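Local coordinates for beta-galacturonidase (Eisenbergiella tayi, PDB 6NCW), which hydrolyses beta-galacturonides as a gut-bacterial glycoside hydrolase of family 2, and may also act on beta-glucuronides, at residues S124-P129 with E333-G338; E359-H364 with K398-Y403; G374-C379 with S391-L396. All coordinates share one frame; numbering follows the deposited sequence. Where two conformers were deposited one is given.

Interaction 1. Residues S124-P129 with E333-G338; sequences SALHVP and ENHARG
His335 meets Leu126 and His127 where a loop from the N-terminal beta-sandwich part of the chain lies against the TIM barrel. His335 follows strand 329-333 and precedes Arg337, which binds galacturonate. The two imidazoles form a T-shaped (edge-to-face) pair, with planes at 64° and centroids 4.3 Å apart. The edge of His335 points at the face of His127. Its CE1 stands over the centre of the His127 face, 3.1 Å from His127 NE2. His335 reaches across because its CG is anti to the backbone N (chi1 175°). Both nitrogens of His335 are held outside the pair, ND1 by Asn93 and NE2 by Tyr132. His127 ND1 is bonded to Ser134. These bonds probably fix the rotation of both rings.

Leu126 packs beside the pair. Its CB lies 3.6 Å from His335 ND1, and its CD2 is 3.6 Å from the backbone O of His335. The turn of the 124-129 loop is braced from within: Ser124 OG donates to His127 O over 2.7 Å, in the carbonyl plane and on a lone pair. One water bridges the two backbones, donating to Leu126 O at 3.0 Å and weakly accepting from Arg337 N.

Interaction 2. Residues E359-H364 with K398-Y403; sequences EMITAH and KSLDPY
Two neighbouring outer helices of the TIM barrel meet here, at the last turn of helix 349-364 and the C-terminal end of helix 384-400. Ile361 is the residue that reaches across, and its CG2 methyl does the touching. This branch lies 3.9 Å from Leu400 CB and 4.0 Å from Asp401 CB. It thus meets the bases of both side chains. With CG1 anti to the carbonyl carbon (chi1 -65°), CG2 is the branch turned to the neighbouring helix. The Leu400 side chain runs at a slant to that of Ile361; Asp401 crosses it at about a right angle.

In the barrel these two helices flank strand 370-374, and Ile361 also packs on Trp373 of that strand. Asp401, which is buried, is the first residue to leave helical geometry after helix 384-400. Its carboxylate serves the chain that follows: OD2 accepts from Tyr403 N at 3.0 Å, nearly along its C-O axis, with an N-H...O angle of 159°. This is an Asx turn. The other oxygen, OD1, accepts from Trp373 NE1 and forms a salt bridge with Arg404.

Interaction 3. Residues G374-C379 with S391-L396; sequences GILNEC and SEQYEL
Gln393 and Tyr394, consecutive residues of helix 384-400, meet Ile375 and Leu376 in the loop after strand 370-374. This is a beta-alpha unit of the TIM barrel folding back on itself: the helix packs against the loop that leads into it. The same loop carries Asn377, a residue that binds galacturonate.

Gln393 comes first. Its CB lies 4.0 Å from Ile375 CD1. Beyond CG the chain is extended, which carries the amide out to Leu376. The two side chains approach from opposite directions, and Gln393 OE1 sits 3.4 Å from both Leu376 CG and Leu376 CD2. Gln393 NE2 is 3.7 Å from Leu376 CD1. The contact is van der Waals packing of an amide on an isobutyl group. Gln393 OE1 also accepts a weak hydrogen bond from Asn334 ND2.

Tyr394 follows, and offers a ring face to Ile375. The CD1 methyl stands over the centre of the ring, 3.5 Å from its centroid and 9° off the ring normal. This is a CH-pi contact met almost straight on. CG1 of Ile375 also lies near the ring, 3.8 Å from Tyr394 CE2. The isoleucine holds CG1 between its backbone N and carbonyl carbon (chi1 60°), and from there the extended chain brings CD1 to the ring.

Beyond Leu376 the loop makes a type II beta turn from Leu376 to Cys379. Tyr390, one turn earlier on helix 384-400, touches Ile375, Leu376 and Cys379. Gln393 also packs on Cys353 and Ile357 of helix 349-364, while Tyr394 touches Ser408 of strand 406-410.

How the interactions relate
From the N terminus, interaction 1 closes the longest loop. It brings 124-129, between two strands of the N-terminal part, onto 333-338 at the end of barrel strand 329-333. Interaction 2 opens later, in series with it, and closes a loop of 33 residues between helices 349-364 and 384-400. Interaction 3 is nested inside that loop, closes a shorter one of 11 residues, and also uses helix 384-400. Interactions 1 and 3 are directly coupled through neighbouring barrel loops: Asn334 OD1 probably bonds to Leu376 N, and Gly338 N to Asn377 O. These loops carry the galacturonate-binding residues Arg337 and Asn377. Met360 SD packs on Glu333 O, linking interaction 2 to interaction 1.

Interaction 1. Residues S124-P129 with E333-G338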
loop_
_atom_site.group_PDB
_atom_site.type_symbol
_atom_site.label_atom_id
_atom_site.label_comp_id
_atom_site.label_asym_id
_atom_site.label_seq_id
_atom_site.Cartn_x
_atom_site.Cartn_y
_atom_site.Cartn_z
ATOM N N SER A 124 34.575 -7.896 16.202
ATOM C CA SER A 124 33.666 -6.757 16.304
ATOM C C SER A 124 32.746 -6.962 17.501
ATOM O O SER A 124 31.837 -7.795 17.453
ATOM C CB SER A 124 32.875 -6.596 15.012
ATOM O OG SER A 124 31.934 -5.548 15.138
ATOM N N ALA A 125 32.969 -6.197 18.572
ATOM C CA ALA A 125 32.167 -6.368 19.779
ATOM C C ALA A 125 30.973 -5.424 19.851
ATOM O O ALA A 125 30.020 -5.701 20.595
ATOM C CB ALA A 125 33.035 -6.186 21.029
ATOM N N LEU A 126 31.000 -4.324 19.100
ATOM C CA LEU A 126 29.923 -3.342 19.116
ATOM C C LEU A 126 28.958 -3.549 17.950
ATOM O O LEU A 126 27.743 -3.664 18.151
ATOM C CB LEU A 126 30.530 -1.920 19.098
ATOM C CG LEU A 126 31.572 -1.650 20.199
ATOM C CD1 LEU A 126 32.057 -0.197 20.171
ATOM C CD2 LEU A 126 31.038 -1.992 21.575
ATOM N N HIS A 127 29.484 -3.621 16.729
ATOM C CA HIS A 127 28.691 -3.977 15.562
ATOM C C HIS A 127 28.452 -5.477 15.558
ATOM O O HIS A 127 29.383 -6.245 15.309
ATOM C CB HIS A 127 29.396 -3.547 14.285
ATOM C CG HIS A 127 29.460 -2.072 14.122
ATOM N ND1 HIS A 127 28.461 -1.355 13.504
ATOM C CD2 HIS A 127 30.385 -1.170 14.531
ATOM C CE1 HIS A 127 28.782 -0.074 13.514
ATOM N NE2 HIS A 127 29.946 0.067 14.125
ATOM N N VAL A 128 27.207 -5.878 15.832
ATOM C CA VAL A 128 26.751 -7.269 15.906
ATOM C C VAL A 128 25.392 -7.374 15.210
ATOM O O VAL A 128 24.775 -6.338 14.922
ATOM C CB VAL A 128 26.644 -7.740 17.367
ATOM C CG1 VAL A 128 28.018 -7.700 18.071
ATOM C CG2 VAL A 128 25.626 -6.900 18.110
ATOM N N PRO A 129 24.875 -8.572 14.914
ATOM C CA PRO A 129 23.481 -8.655 14.465
ATOM C C PRO A 129 22.610 -8.015 15.531
ATOM O O PRO A 129 22.735 -8.332 16.714
ATOM C CB PRO A 129 23.229 -10.165 14.334
ATOM C CG PRO A 129 24.643 -10.762 14.172
ATOM C CD PRO A 129 25.467 -9.914 15.078
ATOM N N GLU A 333 25.009 9.099 23.124
ATOM C CA GLU A 333 25.518 7.930 23.836
ATOM C C GLU A 333 26.591 7.215 23.019
ATOM O O GLU A 333 26.698 7.403 21.807
ATOM C CB GLU A 333 24.386 6.948 24.204
ATOM C CG GLU A 333 23.540 6.417 23.034
ATOM C CD GLU A 333 22.309 5.662 23.540
ATOM O OE1 GLU A 333 21.833 4.728 22.849
ATOM O OE2 GLU A 333 21.814 6.025 24.639
ATOM N N ASN A 334 27.401 6.399 23.705
ATOM C CA ASN A 334 28.392 5.588 23.016
ATOM C C ASN A 334 27.704 4.456 22.249
ATOM O O ASN A 334 26.504 4.206 22.399
ATOM C CB ASN A 334 29.450 5.044 23.991
ATOM C CG ASN A 334 28.935 3.954 24.943
ATOM O OD1 ASN A 334 27.743 3.838 25.240
ATOM N ND2 ASN A 334 29.865 3.155 25.444
ATOM N N HIS A 335 28.469 3.796 21.386
ATOM C CA HIS A 335 27.886 2.809 20.485
ATOM C C HIS A 335 27.749 1.475 21.212
ATOM O O HIS A 335 28.731 0.751 21.386
ATOM C CB HIS A 335 28.721 2.652 19.223
ATOM C CG HIS A 335 28.213 1.569 18.327
ATOM N ND1 HIS A 335 29.017 0.893 17.437
ATOM C CD2 HIS A 335 26.978 1.026 18.205
ATOM C CE1 HIS A 335 28.294 -0.011 16.790
ATOM N NE2 HIS A 335 27.051 0.051 17.240
ATOM N N ALA A 336 26.522 1.151 21.631
ATOM C CA ALA A 336 26.198 -0.130 22.251
ATOM C C ALA A 336 24.678 -0.279 22.311
ATOM O O ALA A 336 23.981 0.686 22.638
ATOM C CB ALA A 336 26.791 -0.221 23.659
ATOM N N ARG A 337 24.165 -1.480 22.025
ATOM C CA ARG A 337 22.730 -1.728 22.203
ATOM C C ARG A 337 22.460 -3.189 22.547
ATOM O O ARG A 337 22.709 -4.081 21.725
ATOM C CB ARG A 337 21.929 -1.338 20.955
ATOM C CG ARG A 337 20.425 -1.598 21.109
ATOM C CD ARG A 337 19.729 -2.244 19.839
ATOM N NE ARG A 337 18.426 -2.753 20.263
ATOM C CZ ARG A 337 18.227 -3.925 20.868
ATOM N NH1 ARG A 337 19.231 -4.776 21.065
ATOM N NH2 ARG A 337 17.007 -4.252 21.262
ATOM N N GLY A 338 21.917 -3.419 23.743
ATOM C CA GLY A 338 21.323 -4.705 24.078
ATOM C C GLY A 338 22.312 -5.833 24.263
ATOM O O GLY A 338 21.964 -7.000 24.054
HETATM O O HOH W 1 25.394 -2.554 19.675
#

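Interaction 2. Residues E359-H364 with K398-Y403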
loop_
_atom_site.group_PDB
_atom_site.type_symbol
_atom_site.label_atom_id
_atom_site.label_comp_id
_atom_site.label_asym_id
_atom_site.label_seq_id
_atom_site.Cartn_x
_atom_site.Cartn_y
_atom_site.Cartn_z
ATOM N N GLU A 359 36.857 9.070 21.648
ATOM C CA GLU A 359 36.731 9.804 20.396
ATOM C C GLU A 359 35.484 10.677 20.381
ATOM O O GLU A 359 35.533 11.822 19.910
ATOM C CB GLU A 359 36.738 8.825 19.231
ATOM C CG GLU A 359 38.109 8.161 19.032
ATOM C CD GLU A 359 38.062 7.081 17.956
ATOM O OE1 GLU A 359 39.127 6.685 17.456
ATOM O OE2 GLU A 359 36.950 6.635 17.602
ATOM N N MET A 360 34.373 10.160 20.928
ATOM C CA MET A 360 33.117 10.902 20.966
ATOM C C MET A 360 33.253 12.192 21.772
ATOM O O MET A 360 32.900 13.273 21.294
ATOM C CB MET A 360 32.018 9.996 21.536
ATOM C CG MET A 360 30.785 10.668 22.088
ATOM S SD MET A 360 29.608 9.438 22.773
ATOM C CE MET A 360 30.262 9.066 24.403
ATOM N N ILE A 361 33.759 12.105 23.000
ATOM C CA ILE A 361 33.778 13.302 23.842
ATOM C C ILE A 361 34.858 14.272 23.376
ATOM O O ILE A 361 34.638 15.490 23.341
ATOM C CB ILE A 361 33.927 12.933 25.331
ATOM C CG1 ILE A 361 32.691 12.148 25.791
ATOM C CG2 ILE A 361 34.071 14.192 26.193
ATOM C CD1 ILE A 361 32.694 11.732 27.245
ATOM N N THR A 362 36.031 13.759 22.981
ATOM C CA THR A 362 37.073 14.653 22.478
ATOM C C THR A 362 36.570 15.451 21.276
ATOM O O THR A 362 36.821 16.653 21.174
ATOM C CB THR A 362 38.330 13.856 22.121
ATOM O OG1 THR A 362 38.752 13.109 23.270
ATOM C CG2 THR A 362 39.468 14.784 21.691
ATOM N N ALA A 363 35.802 14.813 20.391
ATOM C CA ALA A 363 35.358 15.486 19.176
ATOM C C ALA A 363 34.178 16.417 19.430
ATOM O O ALA A 363 34.098 17.490 18.820
ATOM C CB ALA A 363 34.993 14.441 18.117
ATOM N N HIS A 364 33.271 16.036 20.335
ATOM C CA HIS A 364 31.965 16.671 20.499
ATOM C C HIS A 364 31.869 17.553 21.731
ATOM O O HIS A 364 30.792 18.096 22.001
ATOM C CB HIS A 364 30.858 15.605 20.572
ATOM C CG HIS A 364 30.727 14.788 19.325
ATOM N ND1 HIS A 364 29.827 13.749 19.205
ATOM C CD2 HIS A 364 31.387 14.855 18.141
ATOM C CE1 HIS A 364 29.936 13.213 18.001
ATOM N NE2 HIS A 364 30.875 13.865 17.333
ATOM N N LYS A 398 33.691 10.901 33.144
ATOM C CA LYS A 398 33.979 11.973 34.098
ATOM C C LYS A 398 35.391 12.522 33.912
ATOM O O LYS A 398 35.613 13.734 34.011
ATOM C CB LYS A 398 33.785 11.470 35.526
ATOM C CG LYS A 398 33.912 12.543 36.603
ATOM C CD LYS A 398 33.655 11.939 37.971
ATOM C CE LYS A 398 33.090 12.977 38.938
ATOM N NZ LYS A 398 31.900 13.697 38.368
ATOM N N SER A 399 36.355 11.653 33.623
ATOM C CA SER A 399 37.719 12.131 33.427
ATOM C C SER A 399 37.838 12.993 32.178
ATOM O O SER A 399 38.734 13.840 32.102
ATOM C CB SER A 399 38.690 10.958 33.346
ATOM O OG SER A 399 38.674 10.365 32.054
ATOM N N LEU A 400 36.963 12.795 31.188
ATOM C CA LEU A 400 37.029 13.582 29.959
ATOM C C LEU A 400 36.117 14.791 29.999
ATOM O O LEU A 400 36.386 15.788 29.314
ATOM C CB LEU A 400 36.657 12.727 28.745
ATOM C CG LEU A 400 37.560 11.537 28.434
ATOM C CD1 LEU A 400 36.918 10.639 27.389
ATOM C CD2 LEU A 400 38.917 12.027 27.963
ATOM N N ASP A 401 35.034 14.716 30.770
ATOM C CA ASP A 401 34.069 15.810 30.855
ATOM C C ASP A 401 33.461 15.792 32.246
ATOM O O ASP A 401 32.462 15.109 32.497
ATOM C CB ASP A 401 32.997 15.683 29.780
ATOM C CG ASP A 401 31.923 16.739 29.896
ATOM O OD1 ASP A 401 31.107 16.845 28.948
ATOM O OD2 ASP A 401 31.896 17.466 30.920
ATOM N N PRO A 402 34.045 16.534 33.190
ATOM C CA PRO A 402 33.572 16.462 34.575
ATOM C C PRO A 402 32.280 17.222 34.847
ATOM O O PRO A 402 31.792 17.178 35.982
ATOM C CB PRO A 402 34.748 17.062 35.364
ATOM C CG PRO A 402 35.433 17.970 34.400
ATOM C CD PRO A 402 35.282 17.332 33.050
ATOM N N TYR A 403 31.680 17.878 33.855
ATOM C CA TYR A 403 30.577 18.797 34.103
ATOM C C TYR A 403 29.211 18.286 33.650
ATOM O O TYR A 403 28.238 18.410 34.406
ATOM C CB TYR A 403 30.890 20.148 33.446
ATOM C CG TYR A 403 32.238 20.682 33.907
ATOM C CD1 TYR A 403 33.320 20.779 33.034
ATOM C CD2 TYR A 403 32.438 21.038 35.236
ATOM C CE1 TYR A 403 34.560 21.250 33.476
ATOM C CE2 TYR A 403 33.668 21.507 35.686
ATOM C CZ TYR A 403 34.723 21.611 34.812
ATOM O OH TYR A 403 35.940 22.077 35.283
#

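Interaction 3. Residues G374-C379 with S391-L396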
loop_
_atom_site.group_PDB
_atom_site.type_symbol
_atom_site.label_atom_id
_atom_site.label_comp_id
_atom_site.label_asym_id
_atom_site.label_seq_id
_atom_site.Cartn_x
_atom_site.Cartn_y
_atom_site.Cartn_z
ATOM N N GLY A 374 25.249 9.405 27.464
ATOM C CA GLY A 374 24.690 8.108 27.778
ATOM C C GLY A 374 25.658 6.985 27.491
ATOM O O GLY A 374 26.568 7.135 26.670
ATOM N N ILE A 375 25.484 5.837 28.140
ATOM C CA ILE A 375 26.292 4.669 27.802
ATOM C C ILE A 375 25.423 3.416 27.774
ATOM O O ILE A 375 24.367 3.350 28.412
ATOM C CB ILE A 375 27.472 4.462 28.784
ATOM C CG1 ILE A 375 26.973 4.252 30.220
ATOM C CG2 ILE A 375 28.447 5.610 28.721
ATOM C CD1 ILE A 375 28.109 3.998 31.212
ATOM N N LEU A 376 25.876 2.427 27.003
ATOM C CA LEU A 376 25.490 1.024 27.188
ATOM C C LEU A 376 23.975 0.841 27.292
ATOM O O LEU A 376 23.457 0.220 28.231
ATOM C CB LEU A 376 26.185 0.445 28.419
ATOM C CG LEU A 376 27.713 0.473 28.395
ATOM C CD1 LEU A 376 28.236 -0.211 29.657
ATOM C CD2 LEU A 376 28.269 -0.168 27.102
ATOM N N ASN A 377 23.268 1.372 26.296
ATOM C CA ASN A 377 21.832 1.161 26.172
ATOM C C ASN A 377 21.457 -0.313 26.311
ATOM O O ASN A 377 21.927 -1.161 25.547
ATOM C CB ASN A 377 21.346 1.701 24.824
ATOM C CG ASN A 377 19.881 1.397 24.587
ATOM O OD1 ASN A 377 19.001 2.129 25.056
ATOM N ND2 ASN A 377 19.605 0.298 23.871
ATOM N N GLU A 378 20.610 -0.606 27.301
ATOM C CA GLU A 378 20.058 -1.941 27.537
ATOM C C GLU A 378 21.135 -3.030 27.628
ATOM O O GLU A 378 20.901 -4.184 27.263
ATOM C CB GLU A 378 19.028 -2.304 26.461
ATOM C CG GLU A 378 17.778 -1.426 26.507
ATOM C CD GLU A 378 16.602 -2.030 25.747
ATOM O OE1 GLU A 378 16.797 -3.063 25.057
ATOM O OE2 GLU A 378 15.480 -1.466 25.844
ATOM N N CYS A 379 22.317 -2.701 28.131
ATOM C CA CYS A 379 23.320 -3.736 28.349
ATOM C C CYS A 379 23.085 -4.386 29.720
ATOM O O CYS A 379 22.057 -4.156 30.373
ATOM C CB CYS A 379 24.715 -3.151 28.133
ATOM S SG CYS A 379 24.946 -2.660 26.381
ATOM N N SER A 391 30.800 0.906 35.544
ATOM C CA SER A 391 31.614 1.754 36.410
ATOM C C SER A 391 32.811 2.304 35.649
ATOM O O SER A 391 33.091 3.503 35.701
ATOM C CB SER A 391 32.068 0.976 37.653
ATOM O OG SER A 391 32.643 1.852 38.621
ATOM N N GLU A 392 33.510 1.439 34.909
ATOM C CA GLU A 392 34.685 1.872 34.160
ATOM C C GLU A 392 34.344 2.976 33.168
ATOM O O GLU A 392 35.110 3.938 33.008
ATOM C CB GLU A 392 35.299 0.692 33.408
ATOM C CG GLU A 392 35.852 -0.410 34.266
ATOM C CD GLU A 392 36.315 -1.587 33.418
ATOM O OE1 GLU A 392 37.023 -2.485 33.938
ATOM O OE2 GLU A 392 35.956 -1.611 32.220
ATOM N N GLN A 393 33.210 2.840 32.474
ATOM C CA GLN A 393 32.888 3.782 31.407
ATOM C C GLN A 393 32.352 5.090 31.968
ATOM O O GLN A 393 32.649 6.162 31.435
ATOM C CB GLN A 393 31.902 3.132 30.429
ATOM C CG GLN A 393 32.505 1.897 29.779
ATOM C CD GLN A 393 31.622 1.254 28.734
ATOM O OE1 GLN A 393 30.788 1.910 28.092
ATOM N NE2 GLN A 393 31.805 -0.048 28.549
ATOM N N TYR A 394 31.567 5.019 33.041
ATOM C CA TYR A 394 31.124 6.235 33.708
ATOM C C TYR A 394 32.306 7.053 34.213
ATOM O O TYR A 394 32.303 8.288 34.104
ATOM C CB TYR A 394 30.202 5.876 34.872
ATOM C CG TYR A 394 28.744 5.656 34.527
ATOM C CD1 TYR A 394 28.050 4.590 35.073
ATOM C CD2 TYR A 394 28.047 6.539 33.706
ATOM C CE1 TYR A 394 26.720 4.384 34.806
ATOM C CE2 TYR A 394 26.695 6.340 33.427
ATOM C CZ TYR A 394 26.042 5.253 33.987
ATOM O OH TYR A 394 24.702 5.020 33.750
ATOM N N GLU A 395 33.321 6.382 34.790
ATOM C CA GLU A 395 34.497 7.107 35.273
ATOM C C GLU A 395 35.362 7.607 34.124
ATOM O O GLU A 395 35.990 8.664 34.249
ATOM C CB GLU A 395 35.327 6.240 36.221
ATOM C CG GLU A 395 36.587 6.933 36.808
ATOM C CD GLU A 395 36.309 8.297 37.471
ATOM O OE1 GLU A 395 36.784 9.332 36.937
ATOM O OE2 GLU A 395 35.624 8.335 38.521
ATOM N N LEU A 396 35.403 6.883 33.003
ATOM C CA LEU A 396 36.073 7.410 31.818
ATOM C C LEU A 396 35.412 8.707 31.347
ATOM O O LEU A 396 36.104 9.684 31.034
ATOM C CB LEU A 396 36.071 6.358 30.707
ATOM C CG LEU A 396 36.738 6.717 29.373
ATOM C CD1 LEU A 396 38.239 7.072 29.536
ATOM C CD2 LEU A 396 36.566 5.560 28.399
#